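Local coordinates for protein ornithine carbamoyltransferase (Campylobacter jejuni subsp. jejuni, PDB 3TPF) that catalyses the reversible transfer of the carbamoyl group from carbamoyl phosphate to L-ornithine, giving L-citrulline and phosphate in arginine biosynthesis, at residues Pro80-Asp83 / Thr84-Ile88. Sequence-based numbering, arbitrary orientation.
Sequences PVKD and TARVI
R86 turns back over the first turn of its helix and meets D83, three residues earlier, and K82, four residues earlier. Its chain bends at chi3 (-76°), which carries the guanidinium toward the helix start. NE of R86 then donates to the backbone oxygen of K82 at 3.2 Å, from above the carbonyl plane, while the backbone N of R86 reaches the same oxygen at 2.9 Å from the opposite face. Two N-H groups of one residue thus grip a single carbonyl, and the NE bond limits rotation of the guanidinium.

NH2 of R86 lies 3.1 Å from OD1 of D83, a salt bridge whose hydrogen bond is weak; the carboxylate and guanidinium planes are 28° apart. The aspartate suits this early position, where its negative charge should interact favourably with the helix dipole. K82 runs alongside R86 in the same direction. With CG between the backbone N and the carbonyl carbon (chi1 55°), its extended chain passes CD within 3.6 Å of NH2 of R86. The two cationic ends, NZ of K82 and NH2 of R86, are 4.4 Å apart, a closeness probably eased by E276 of the second subunit, which bridges to both, while D83 OD2 pairs with R266 of that subunit.

Along the same turns the backbone keeps the alpha-helical i to i+4 pattern: A85 N bonds to V81 O at 2.8 Å, and the small methyl of A85 fits against Y111 of helix 102-111. P80 occupies the N-cap, where proline's missing N-H costs the helix no backbone bond; its carbonyl accepts a weak bond from T84 N, and the T84 hydroxyl bonds to E79. The arrangement is a helix N-terminal turn, in the carbamoyl-phosphate-binding domain, whose Lys, Asp and Arg form an intersubunit ionic network, with the weak i to i+3 Asp-Arg bridge as its link within the helix.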
loop_
_atom_site.group_PDB
_atom_site.type_symbol
_atom_site.label_atom_id
_atom_site.label_comp_id
_atom_site.label_asym_id
_atom_site.label_seq_id
_atom_site.Cartn_x
_atom_site.Cartn_y
_atom_site.Cartn_z
ATOM N N PRO B 80 -16.504 -2.974 -15.899
ATOM C CA PRO B 80 -17.657 -3.236 -15.033
ATOM C C PRO B 80 -17.351 -4.054 -13.750
ATOM O O PRO B 80 -16.390 -4.798 -13.686
ATOM C CB PRO B 80 -18.627 -4.012 -15.939
ATOM C CG PRO B 80 -17.845 -4.429 -17.132
ATOM C CD PRO B 80 -16.706 -3.485 -17.263
ATOM N N VAL B 81 -18.221 -3.903 -12.768
ATOM C CA VAL B 81 -17.992 -4.428 -11.445
ATOM C C VAL B 81 -18.047 -5.968 -11.396
ATOM O O VAL B 81 -17.247 -6.601 -10.727
ATOM C CB VAL B 81 -19.000 -3.826 -10.459
ATOM C CG1 VAL B 81 -18.769 -4.410 -9.062
ATOM C CG2 VAL B 81 -18.939 -2.289 -10.440
ATOM N N LYS B 82 -18.924 -6.557 -12.190
ATOM C CA LYS B 82 -19.004 -8.026 -12.282
ATOM C C LYS B 82 -17.699 -8.667 -12.760
ATOM O O LYS B 82 -17.312 -9.761 -12.304
ATOM C CB LYS B 82 -20.176 -8.503 -13.161
ATOM C CG LYS B 82 -20.266 -7.983 -14.596
ATOM C CD LYS B 82 -21.435 -8.672 -15.341
ATOM C CE LYS B 82 -21.787 -8.039 -16.690
ATOM N NZ LYS B 82 -22.342 -8.973 -17.726
ATOM N N ASP B 83 -17.010 -7.970 -13.644
ATOM C CA ASP B 83 -15.690 -8.433 -14.105
ATOM C C ASP B 83 -14.652 -8.389 -13.036
ATOM O O ASP B 83 -13.890 -9.342 -12.829
ATOM C CB ASP B 83 -15.191 -7.574 -15.224
ATOM C CG ASP B 83 -15.919 -7.816 -16.493
ATOM O OD1 ASP B 83 -16.732 -8.768 -16.515
ATOM O OD2 ASP B 83 -15.685 -7.079 -17.463
ATOM N N THR B 84 -14.637 -7.287 -12.313
ATOM C CA THR B 84 -13.696 -7.161 -11.220
ATOM C C THR B 84 -14.012 -8.235 -10.200
ATOM O O THR B 84 -13.129 -8.958 -9.750
ATOM C CB THR B 84 -13.757 -5.785 -10.589
ATOM O OG1 THR B 84 -13.597 -4.819 -11.635
ATOM C CG2 THR B 84 -12.666 -5.609 -9.528
ATOM N N ALA B 85 -15.284 -8.344 -9.867
ATOM C CA ALA B 85 -15.716 -9.292 -8.877
ATOM C C ALA B 85 -15.283 -10.666 -9.236
ATOM O O ALA B 85 -14.843 -11.448 -8.379
ATOM C CB ALA B 85 -17.189 -9.256 -8.738
ATOM N N ARG B 86 -15.368 -10.996 -10.515
ATOM C CA ARG B 86 -15.096 -12.406 -10.931
ATOM C C ARG B 86 -13.616 -12.725 -10.993
ATOM O O ARG B 86 -13.252 -13.883 -11.038
ATOM C CB ARG B 86 -15.720 -12.733 -12.242
ATOM C CG ARG B 86 -17.189 -13.034 -12.126
ATOM C CD ARG B 86 -17.802 -13.331 -13.481
ATOM N NE ARG B 86 -18.005 -12.133 -14.268
ATOM C CZ ARG B 86 -18.654 -12.125 -15.424
ATOM N NH1 ARG B 86 -19.185 -13.252 -15.895
ATOM N NH2 ARG B 86 -18.790 -10.996 -16.123
ATOM N N VAL B 87 -12.784 -11.689 -10.956
ATOM C CA VAL B 87 -11.344 -11.894 -10.726
ATOM C C VAL B 87 -10.988 -11.837 -9.238
ATOM O O VAL B 87 -10.521 -12.811 -8.677
ATOM C CB VAL B 87 -10.418 -10.861 -11.442
ATOM C CG1 VAL B 87 -8.970 -11.188 -11.093
ATOM C CG2 VAL B 87 -10.580 -10.834 -12.946
ATOM N N ILE B 88 -11.146 -10.676 -8.615
ATOM C CA ILE B 88 -10.654 -10.450 -7.248
ATOM C C ILE B 88 -11.344 -11.430 -6.310
ATOM O O ILE B 88 -10.705 -12.112 -5.481
ATOM C CB ILE B 88 -10.932 -9.040 -6.736
ATOM C CG1 ILE B 88 -10.066 -8.040 -7.464
ATOM C CG2 ILE B 88 -10.561 -8.888 -5.283
ATOM C CD1 ILE B 88 -10.452 -6.572 -7.333
#